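Local atomic coordinates of hydrazine synthase alpha subunit (Candidatus Kuenenia stuttgartiensis, PDB entry 5C2V), a protein that catalyses, as part of the hydrazine synthase complex, the condensation of hydroxylamine with ammonia to hydrazine, and binds two c-type hemes. Residues R463-Y468 and P526-I531; R503-Y508 and I761-Q766. One frame throughout, in Å; residues are numbered along the deposited sequence.

Interaction 1: R463-Y468 and P526-I531; sequences RIIQGY and PYYMQI. With HEC (heme c), chain B.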
ATOM      1  N   ARG D 463      16.041 -24.089   1.577  1.00 57.65           N
ATOM      2  CA  ARG D 463      14.919 -24.990   1.791  1.00 55.82           C
ATOM      3  C   ARG D 463      13.993 -24.970   0.582  1.00 48.70           C
ATOM      4  O   ARG D 463      13.597 -23.907   0.105  1.00 52.95           O
ATOM      5  CB  ARG D 463      14.141 -24.611   3.055  1.00 42.41           C
ATOM      6  CG  ARG D 463      12.910 -25.477   3.290  1.00 51.14           C
ATOM      7  CD  ARG D 463      12.111 -25.032   4.507  1.00 52.39           C
ATOM      8  NE  ARG D 463      12.858 -25.184   5.752  1.00 50.88           N
ATOM      9  CZ  ARG D 463      13.339 -24.169   6.462  1.00 48.09           C
ATOM     10  NH1 ARG D 463      13.148 -22.923   6.054  1.00 32.09           N
ATOM     11  NH2 ARG D 463      14.008 -24.401   7.585  1.00 28.97           N
ATOM     12  N   ILE D 464      13.655 -26.156   0.092  1.00 50.89           N
ATOM     13  CA  ILE D 464      12.775 -26.302  -1.057  1.00 57.72           C
ATOM     14  C   ILE D 464      11.458 -26.933  -0.627  1.00 48.00           C
ATOM     15  O   ILE D 464      11.433 -28.037  -0.061  1.00 42.60           O
ATOM     16  CB  ILE D 464      13.417 -27.151  -2.166  1.00 60.17           C
ATOM     17  CG1 ILE D 464      14.872 -26.730  -2.384  1.00 50.58           C
ATOM     18  CG2 ILE D 464      12.618 -27.025  -3.454  1.00 57.24           C
ATOM     19  CD1 ILE D 464      15.596 -27.556  -3.422  1.00 48.34           C
ATOM     20  N   ILE D 465      10.377 -26.215  -0.920  1.00 37.15           N
ATOM     21  CA  ILE D 465       9.038 -26.521  -0.431  1.00 49.21           C
ATOM     22  C   ILE D 465       8.071 -26.806  -1.579  1.00 48.71           C
ATOM     23  O   ILE D 465       8.050 -26.074  -2.566  1.00 40.38           O
ATOM     24  CB  ILE D 465       8.486 -25.344   0.407  1.00 44.91           C
ATOM     25  CG1 ILE D 465       9.350 -25.115   1.649  1.00 64.19           C
ATOM     26  CG2 ILE D 465       7.032 -25.574   0.792  1.00 44.77           C
ATOM     27  CD1 ILE D 465       8.974 -23.877   2.433  1.00 60.90           C
ATOM     28  N   GLN D 466       7.272 -27.862  -1.450  1.00 39.20           N
ATOM     29  CA  GLN D 466       6.259 -28.177  -2.456  1.00 57.04           C
ATOM     30  C   GLN D 466       4.849 -27.867  -1.965  1.00 51.24           C
ATOM     31  O   GLN D 466       4.416 -28.374  -0.930  1.00 44.99           O
ATOM     32  CB  GLN D 466       6.341 -29.646  -2.870  1.00 58.62           C
ATOM     33  CG  GLN D 466       5.289 -30.052  -3.892  1.00 54.89           C
ATOM     34  CD  GLN D 466       5.339 -31.528  -4.229  1.00 63.21           C
ATOM     35  OE1 GLN D 466       6.296 -32.223  -3.889  1.00 57.18           O
ATOM     36  NE2 GLN D 466       4.302 -32.016  -4.901  1.00 57.24           N
ATOM     37  N   GLY D 467       4.139 -27.031  -2.713  1.00 38.79           N
ATOM     38  CA  GLY D 467       2.759 -26.712  -2.399  1.00 48.19           C
ATOM     39  C   GLY D 467       1.805 -27.862  -2.651  1.00 49.43           C
ATOM     40  O   GLY D 467       1.788 -28.441  -3.737  1.00 71.05           O
ATOM     41  N   TYR D 468       1.003 -28.191  -1.643  1.00 59.02           N
ATOM     42  CA  TYR D 468      -0.023 -29.217  -1.788  1.00 34.52           C
ATOM     43  C   TYR D 468      -1.357 -28.575  -2.138  1.00 42.35           C
ATOM     44  O   TYR D 468      -1.802 -27.644  -1.465  1.00 61.31           O
ATOM     45  CB  TYR D 468      -0.162 -30.043  -0.509  1.00 28.80           C
ATOM     46  CG  TYR D 468       1.099 -30.752  -0.076  1.00 47.27           C
ATOM     47  CD1 TYR D 468       2.074 -31.111  -0.999  1.00 41.34           C
ATOM     48  CD2 TYR D 468       1.314 -31.068   1.259  1.00 50.54           C
ATOM     49  CE1 TYR D 468       3.228 -31.761  -0.602  1.00 49.92           C
ATOM     50  CE2 TYR D 468       2.462 -31.717   1.664  1.00 52.22           C
ATOM     51  CZ  TYR D 468       3.416 -32.061   0.732  1.00 50.30           C
ATOM     52  OH  TYR D 468       4.561 -32.708   1.136  1.00 53.17           O
ATOM     53  N   PRO D 526       4.414 -27.982  -8.292  1.00 66.94           N
ATOM     54  CA  PRO D 526       4.638 -26.603  -7.842  1.00 58.12           C
ATOM     55  C   PRO D 526       5.587 -26.529  -6.646  1.00 48.92           C
ATOM     56  O   PRO D 526       5.473 -27.338  -5.725  1.00 40.86           O
ATOM     57  CB  PRO D 526       3.233 -26.131  -7.459  1.00 51.78           C
ATOM     58  CG  PRO D 526       2.514 -27.381  -7.082  1.00 60.35           C
ATOM     59  CD  PRO D 526       3.046 -28.445  -7.999  1.00 57.42           C
ATOM     60  N   TYR D 527       6.506 -25.567  -6.661  1.00 45.80           N
ATOM     61  CA  TYR D 527       7.484 -25.437  -5.586  1.00 34.98           C
ATOM     62  C   TYR D 527       8.062 -24.027  -5.488  1.00 41.48           C
ATOM     63  O   TYR D 527       7.933 -23.228  -6.415  1.00 42.77           O
ATOM     64  CB  TYR D 527       8.623 -26.445  -5.774  1.00 45.19           C
ATOM     65  CG  TYR D 527       9.652 -26.034  -6.807  1.00 50.55           C
ATOM     66  CD1 TYR D 527       9.438 -26.266  -8.158  1.00 52.48           C
ATOM     67  CD2 TYR D 527      10.841 -25.421  -6.428  1.00 39.83           C
ATOM     68  CE1 TYR D 527      10.372 -25.890  -9.107  1.00 59.35           C
ATOM     69  CE2 TYR D 527      11.782 -25.042  -7.368  1.00 58.02           C
ATOM     70  CZ  TYR D 527      11.542 -25.281  -8.706  1.00 55.86           C
ATOM     71  OH  TYR D 527      12.476 -24.909  -9.646  1.00 51.21           O
ATOM     72  N   TYR D 528       8.692 -23.730  -4.355  1.00 45.91           N
ATOM     73  CA  TYR D 528       9.463 -22.499  -4.204  1.00 41.22           C
ATOM     74  C   TYR D 528      10.626 -22.710  -3.234  1.00 38.51           C
ATOM     75  O   TYR D 528      10.798 -23.801  -2.689  1.00 40.96           O
ATOM     76  CB  TYR D 528       8.570 -21.343  -3.742  1.00 52.54           C
ATOM     77  CG  TYR D 528       7.940 -21.527  -2.382  1.00 53.45           C
ATOM     78  CD1 TYR D 528       8.539 -21.010  -1.241  1.00 52.87           C
ATOM     79  CD2 TYR D 528       6.734 -22.203  -2.239  1.00 39.49           C
ATOM     80  CE1 TYR D 528       7.963 -21.169   0.005  1.00 55.18           C
ATOM     81  CE2 TYR D 528       6.151 -22.367  -0.998  1.00 55.99           C
ATOM     82  CZ  TYR D 528       6.770 -21.848   0.121  1.00 52.22           C
ATOM     83  OH  TYR D 528       6.193 -22.009   1.360  1.00 41.40           O
ATOM     84  N   MET D 529      11.419 -21.664  -3.017  1.00 58.23           N
ATOM     85  CA  MET D 529      12.673 -21.800  -2.280  1.00 58.57           C
ATOM     86  C   MET D 529      12.848 -20.763  -1.172  1.00 48.19           C
ATOM     87  O   MET D 529      12.224 -19.701  -1.192  1.00 49.95           O
ATOM     88  CB  MET D 529      13.852 -21.710  -3.248  1.00 48.99           C
ATOM     89  CG  MET D 529      13.879 -20.423  -4.060  1.00 29.95           C
ATOM     90  SD  MET D 529      14.218 -20.710  -5.805  1.00108.06           S
ATOM     91  CE  MET D 529      12.771 -21.658  -6.267  1.00 73.32           C
ATOM     92  N   GLN D 530      13.705 -21.085  -0.208  1.00 48.52           N
ATOM     93  CA  GLN D 530      14.051 -20.170   0.876  1.00 47.14           C
ATOM     94  C   GLN D 530      15.549 -20.201   1.164  1.00 48.74           C
ATOM     95  O   GLN D 530      16.105 -21.261   1.439  1.00 51.54           O
ATOM     96  CB  GLN D 530      13.283 -20.522   2.152  1.00 44.23           C
ATOM     97  CG  GLN D 530      11.794 -20.248   2.101  1.00 50.84           C
ATOM     98  CD  GLN D 530      11.100 -20.627   3.395  1.00 50.39           C
ATOM     99  OE1 GLN D 530      11.523 -21.549   4.091  1.00 40.60           O
ATOM    100  NE2 GLN D 530      10.033 -19.910   3.727  1.00 54.57           N
ATOM    101  N   ILE D 531      16.201 -19.043   1.115  1.00 40.84           N
ATOM    102  CA  ILE D 531      17.614 -18.966   1.472  1.00 35.33           C
ATOM    103  C   ILE D 531      17.764 -18.997   2.996  1.00 43.19           C
ATOM    104  O   ILE D 531      16.988 -18.371   3.718  1.00 49.09           O
ATOM    105  CB  ILE D 531      18.286 -17.704   0.890  1.00 50.93           C
ATOM    106  CG1 ILE D 531      17.582 -16.433   1.372  1.00 51.09           C
ATOM    107  CG2 ILE D 531      18.282 -17.758  -0.631  1.00 25.46           C
ATOM    108  CD1 ILE D 531      18.204 -15.156   0.844  1.00 42.22           C
TER
HETATM  109 FE   HEC B 905      12.453 -15.789  -7.693  1.00 48.54          FE
HETATM  110  CHA HEC B 905       9.506 -13.994  -7.564  1.00 67.93           C
HETATM  111  CHB HEC B 905      11.483 -17.132 -10.694  1.00 51.37           C
HETATM  112  CHC HEC B 905      15.193 -17.889  -7.652  1.00 55.11           C
HETATM  113  CHD HEC B 905      13.330 -14.625  -4.589  1.00 57.58           C
HETATM  114  NA  HEC B 905      10.808 -15.595  -8.902  1.00 50.11           N
HETATM  115  C1A HEC B 905       9.700 -14.807  -8.657  1.00 53.49           C
HETATM  116  C2A HEC B 905       8.772 -14.981  -9.752  1.00 53.17           C
HETATM  117  C3A HEC B 905       9.311 -15.846 -10.616  1.00 61.40           C
HETATM  118  C4A HEC B 905      10.604 -16.251 -10.101  1.00 59.62           C
HETATM  119  CMA HEC B 905       8.675 -16.333 -11.936  1.00 46.79           C
HETATM  120  CAA HEC B 905       7.399 -14.285  -9.879  1.00 41.94           C
HETATM  121  CBA HEC B 905       7.510 -13.076 -10.804  1.00 45.38           C
HETATM  122  CGA HEC B 905       8.354 -11.996 -10.177  1.00 58.95           C
HETATM  123  O1A HEC B 905       9.275 -11.479 -10.861  1.00 62.20           O
HETATM  124  O2A HEC B 905       8.114 -11.651  -8.993  1.00 66.99           O
HETATM  125  NB  HEC B 905      13.139 -17.352  -8.886  1.00 71.76           N
HETATM  126  C1B HEC B 905      12.709 -17.512 -10.192  1.00 54.23           C
HETATM  127  C2B HEC B 905      13.779 -18.144 -10.937  1.00 69.38           C
HETATM  128  C3B HEC B 905      14.800 -18.361 -10.105  1.00 62.03           C
HETATM  129  C4B HEC B 905      14.422 -17.864  -8.795  1.00 58.13           C
HETATM  130  CMB HEC B 905      13.741 -18.515 -12.434  1.00 43.09           C
HETATM  131  CAB HEC B 905      16.145 -19.014 -10.496  1.00 38.59           C
HETATM  132  CBB HEC B 905      16.296 -20.374  -9.777  1.00 38.39           C
HETATM  133  NC  HEC B 905      14.013 -16.148  -6.388  1.00 46.91           N
HETATM  134  C1C HEC B 905      14.975 -17.132  -6.522  1.00 63.74           C
HETATM  135  C2C HEC B 905      15.773 -17.146  -5.313  1.00 58.70           C
HETATM  136  C3C HEC B 905      15.192 -16.326  -4.433  1.00 52.51           C
HETATM  137  C4C HEC B 905      14.116 -15.629  -5.113  1.00 55.43           C
HETATM  138  CMC HEC B 905      16.869 -18.182  -4.979  1.00 44.58           C
HETATM  139  CAC HEC B 905      15.675 -16.075  -2.988  1.00 42.05           C
HETATM  140  CBC HEC B 905      14.611 -16.590  -1.994  1.00 51.78           C
HETATM  141  ND  HEC B 905      11.553 -14.517  -6.291  1.00 70.58           N
HETATM  142  C1D HEC B 905      12.131 -14.163  -5.077  1.00 49.37           C
HETATM  143  C2D HEC B 905      11.270 -13.226  -4.394  1.00 51.61           C
HETATM  144  C3D HEC B 905      10.074 -13.025  -5.331  1.00 60.05           C
HETATM  145  C4D HEC B 905      10.336 -13.868  -6.474  1.00 55.98           C
HETATM  146  CMD HEC B 905      11.518 -12.567  -3.020  1.00 44.49           C
HETATM  147  CAD HEC B 905       8.838 -12.129  -5.110  1.00 55.11           C
HETATM  148  CBD HEC B 905       8.040 -12.680  -3.935  1.00 41.68           C
HETATM  149  CGD HEC B 905       6.847 -11.801  -3.680  1.00 54.79           C
HETATM  150  O1D HEC B 905       6.190 -11.995  -2.627  1.00 57.99           O
HETATM  151  O2D HEC B 905       6.561 -10.907  -4.519  1.00 42.45           O
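R463 and Q530 form an antiparallel hydrogen-bonded pair, with both backbone N-H groups given to the opposite carbonyl (R463 N to Q530 O, 2.8 Å; Q530 N to R463 O, 2.8 Å). Their side chains run side by side on one face of the sheet, R463 CG standing anti to the backbone N (chi1 177°). R463 NH1 gives a bond within the guanidinium plane to Q530 OE1 (2.9 Å), tilted 21° from the amide carbonyl plane. R463 NE reaches Y508 and NH1 also D762, while NH2 bonds G536 O. I464, on the other face, lays CG2 obliquely against Y527 CD2 (3.8 Å). I465 pairs with Y528 through a nearly straight N-H bond to Y528 O (178°) and a return bond from Y528 N. Its CB sits over one face of the Y528 ring, 4.1 Å from the centroid, in a CH-pi contact, and CD1 lies 3.5 Å from Y528 OH, which R503 NH1 hydrogen-bonds. Q466 CG meets P526 O at 3.3 Å, and G467 N makes only a weak bond to that oxygen. M529, on the I464 face, turns its end away from this strand, and SD comes 3.5 Å from CHC of the heme. The buried R463 guanidinium thus satisfies the Q530 amide oxygen on the I465 face, while strand 527-531 carries M529 and I531 to the heme.

Interaction 2: R503-Y508 and I761-Q766; sequences RGIIGY and IDLGAQ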
ATOM      1  N   ARG D 503       1.416 -27.492   2.603  1.00 45.07           N
ATOM      2  CA  ARG D 503       2.654 -27.653   1.854  1.00 48.43           C
ATOM      3  C   ARG D 503       3.627 -28.536   2.626  1.00 51.67           C
ATOM      4  O   ARG D 503       3.417 -28.823   3.805  1.00 45.77           O
ATOM      5  CB  ARG D 503       3.283 -26.295   1.544  1.00 49.68           C
ATOM      6  CG  ARG D 503       3.435 -25.378   2.740  1.00 40.25           C
ATOM      7  CD  ARG D 503       3.592 -23.943   2.277  1.00 36.69           C
ATOM      8  NE  ARG D 503       2.384 -23.462   1.613  1.00 36.02           N
ATOM      9  CZ  ARG D 503       2.316 -22.342   0.902  1.00 39.29           C
ATOM     10  NH1 ARG D 503       3.394 -21.585   0.751  1.00 32.76           N
ATOM     11  NH2 ARG D 503       1.173 -21.982   0.335  1.00 27.93           N
ATOM     12  N   GLY D 504       4.687 -28.973   1.956  1.00 39.98           N
ATOM     13  CA  GLY D 504       5.659 -29.855   2.573  1.00 49.03           C
ATOM     14  C   GLY D 504       7.056 -29.602   2.047  1.00 44.40           C
ATOM     15  O   GLY D 504       7.252 -28.780   1.153  1.00 36.02           O
ATOM     16  N   ILE D 505       8.032 -30.302   2.612  1.00 36.54           N
ATOM     17  CA  ILE D 505       9.429 -30.053   2.284  1.00 50.53           C
ATOM     18  C   ILE D 505       9.932 -30.957   1.164  1.00 57.62           C
ATOM     19  O   ILE D 505      10.039 -32.172   1.337  1.00 54.89           O
ATOM     20  CB  ILE D 505      10.330 -30.243   3.521  1.00 49.21           C
ATOM     21  CG1 ILE D 505       9.822 -29.394   4.687  1.00 47.25           C
ATOM     22  CG2 ILE D 505      11.773 -29.896   3.189  1.00 53.58           C
ATOM     23  CD1 ILE D 505      10.620 -29.567   5.963  1.00 54.64           C
ATOM     24  N   ILE D 506      10.235 -30.359   0.015  1.00 57.86           N
ATOM     25  CA  ILE D 506      10.907 -31.084  -1.057  1.00 43.35           C
ATOM     26  C   ILE D 506      12.273 -31.514  -0.550  1.00 53.86           C
ATOM     27  O   ILE D 506      12.669 -32.671  -0.702  1.00 58.72           O
ATOM     28  CB  ILE D 506      11.061 -30.233  -2.334  1.00 34.84           C
ATOM     29  CG1 ILE D 506       9.781 -30.286  -3.164  1.00 39.90           C
ATOM     30  CG2 ILE D 506      12.231 -30.725  -3.174  1.00 52.02           C
ATOM     31  CD1 ILE D 506       9.874 -29.540  -4.473  1.00 36.61           C
ATOM     32  N   GLY D 507      12.989 -30.580   0.067  1.00 56.00           N
ATOM     33  CA  GLY D 507      14.260 -30.921   0.680  1.00 38.91           C
ATOM     34  C   GLY D 507      15.231 -29.764   0.750  1.00 54.33           C
ATOM     35  O   GLY D 507      14.951 -28.684   0.250  1.00 51.99           O
ATOM     36  N   TYR D 508      16.390 -29.996   1.352  1.00 49.74           N
ATOM     37  CA  TYR D 508      17.371 -28.934   1.531  1.00 60.63           C
ATOM     38  C   TYR D 508      18.579 -29.123   0.626  1.00 59.58           C
ATOM     39  O   TYR D 508      18.953 -30.251   0.307  1.00 69.42           O
ATOM     40  CB  TYR D 508      17.828 -28.869   2.986  1.00 65.86           C
ATOM     41  CG  TYR D 508      16.746 -28.488   3.969  1.00 64.72           C
ATOM     42  CD1 TYR D 508      16.593 -27.172   4.384  1.00 73.78           C
ATOM     43  CD2 TYR D 508      15.892 -29.448   4.499  1.00 59.79           C
ATOM     44  CE1 TYR D 508      15.617 -26.821   5.295  1.00 68.86           C
ATOM     45  CE2 TYR D 508      14.911 -29.105   5.411  1.00 73.79           C
ATOM     46  CZ  TYR D 508      14.777 -27.789   5.803  1.00 74.84           C
ATOM     47  OH  TYR D 508      13.802 -27.439   6.708  1.00 65.28           O
ATOM     48  N   ILE D 761       7.100 -22.974  11.444  1.00 48.36           N
ATOM     49  CA  ILE D 761       6.830 -21.560  11.210  1.00 50.71           C
ATOM     50  C   ILE D 761       7.228 -21.131   9.797  1.00 49.80           C
ATOM     51  O   ILE D 761       6.482 -20.415   9.126  1.00 45.02           O
ATOM     52  CB  ILE D 761       7.558 -20.675  12.238  1.00 42.79           C
ATOM     53  CG1 ILE D 761       7.076 -21.005  13.651  1.00 42.42           C
ATOM     54  CG2 ILE D 761       7.329 -19.206  11.937  1.00 39.88           C
ATOM     55  CD1 ILE D 761       7.643 -20.099  14.717  1.00 40.70           C
ATOM     56  N   ASP D 762       8.396 -21.577   9.345  1.00 48.17           N
ATOM     57  CA  ASP D 762       8.877 -21.241   8.006  1.00 48.70           C
ATOM     58  C   ASP D 762       7.970 -21.801   6.911  1.00 47.72           C
ATOM     59  O   ASP D 762       7.889 -21.243   5.816  1.00 39.97           O
ATOM     60  CB  ASP D 762      10.305 -21.752   7.808  1.00 50.47           C
ATOM     61  CG  ASP D 762      11.348 -20.689   8.089  1.00 55.01           C
ATOM     62  OD1 ASP D 762      10.986 -19.627   8.638  1.00 67.13           O
ATOM     63  OD2 ASP D 762      12.532 -20.918   7.765  1.00 49.27           O
ATOM     64  N   LEU D 763       7.289 -22.904   7.212  1.00 43.92           N
ATOM     65  CA  LEU D 763       6.362 -23.524   6.270  1.00 37.84           C
ATOM     66  C   LEU D 763       5.043 -22.761   6.162  1.00 43.00           C
ATOM     67  O   LEU D 763       4.201 -23.083   5.326  1.00 45.83           O
ATOM     68  CB  LEU D 763       6.081 -24.974   6.668  1.00 36.32           C
ATOM     69  CG  LEU D 763       7.112 -26.032   6.273  1.00 41.23           C
ATOM     70  CD1 LEU D 763       6.783 -27.355   6.939  1.00 46.03           C
ATOM     71  CD2 LEU D 763       7.161 -26.192   4.761  1.00 37.45           C
ATOM     72  N   GLY D 764       4.868 -21.747   7.003  1.00 53.80           N
ATOM     73  CA  GLY D 764       3.625 -20.999   7.035  1.00 42.95           C
ATOM     74  C   GLY D 764       2.776 -21.269   8.264  1.00 45.85           C
ATOM     75  O   GLY D 764       1.660 -20.761   8.369  1.00 39.65           O
ATOM     76  N   ALA D 765       3.301 -22.081   9.178  1.00 46.91           N
ATOM     77  CA  ALA D 765       2.669 -22.329  10.474  1.00 56.94           C
ATOM     78  C   ALA D 765       1.248 -22.868  10.346  1.00 58.11           C
ATOM     79  O   ALA D 765       0.323 -22.354  10.974  1.00 63.17           O
ATOM     80  CB  ALA D 765       2.673 -21.055  11.313  1.00 49.61           C
ATOM     81  N   GLN D 766       1.080 -23.906   9.534  1.00 56.93           N
ATOM     82  CA  GLN D 766      -0.229 -24.519   9.352  1.00 48.03           C
ATOM     83  C   GLN D 766      -0.621 -25.362  10.560  1.00 43.50           C
ATOM     84  O   GLN D 766       0.124 -25.466  11.535  1.00 46.44           O
ATOM     85  CB  GLN D 766      -0.255 -25.384   8.088  1.00 45.38           C
ATOM     86  CG  GLN D 766      -0.072 -24.620   6.785  1.00 36.99           C
ATOM     87  CD  GLN D 766       1.383 -24.335   6.478  1.00 45.01           C
ATOM     88  OE1 GLN D 766       2.278 -24.759   7.208  1.00 55.77           O
ATOM     89  NE2 GLN D 766       1.629 -23.619   5.387  1.00 41.74           N
TER
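L763 and R503 meet mainly through carbon and a carbonyl oxygen, with no hydrogen bond passing directly between the two segments. The aliphatic part of R503 packs against polar atoms: R503 CD lies 3.2 Å from L763 O, and R503 CG and CD are each 3.7 Å from Q766 NE2. The R503 and Q766 side chains cross at about a right angle, with guanidinium and amide planes 28° apart. L763 O takes a hydrogen bond from Q766 NE2 (2.6 Å), the donor tilted 33° from the carbonyl plane, and this bond holds Q766 NE2 beside CG and CD of R503. A bend at chi2 (82°) places Q766 CD for this. The R503 guanidinium is held elsewhere: NH1 by Y528 OH and N247, NE by Q501 O.

A Schellman motif follows the last turn of helix 751-762, which belongs to the cytochrome c domain: G764 has positive phi and its N bonds back to I761 O (3.0 Å). The turn brings L763 and Q766 to strand 503-510, an outermost strand of the middle-domain sheet within this chain. Farther along that strand, I506 and G507 together face I464 as a classic beta bulge.

Apolar contact comes from L763 CD2, which lies 4.2 Å from I505 CG1 and 4.3 Å from R503 CG. The I505 and L763 side chains cross at about a right angle, and L763 also touches I465 of the neighbouring strand. I505 touches E759 of helix 751-762 and R642 as well.

In the fold
Interactions 1 and 2 share one antiparallel sheet, in which strand 461-467 lies between 527-532 and 503-510, and their centres are about 7 Å apart. They join directly: R463 NE is 2.6 Å from Y508 OH, a probable hydrogen bond, and R463 NH1 forms a salt bridge with D762 OD2 at 2.7 Å. R463 therefore ties the sheet of interaction 1 to the helix end of interaction 2. Interaction 1 reaches the heme pocket through M529 and I531; the M529 side chain is about 6 Å from that of C556, which binds the heme covalently. Interaction 2 stands farther off, the R503 side chain about 11 Å from a bound heme.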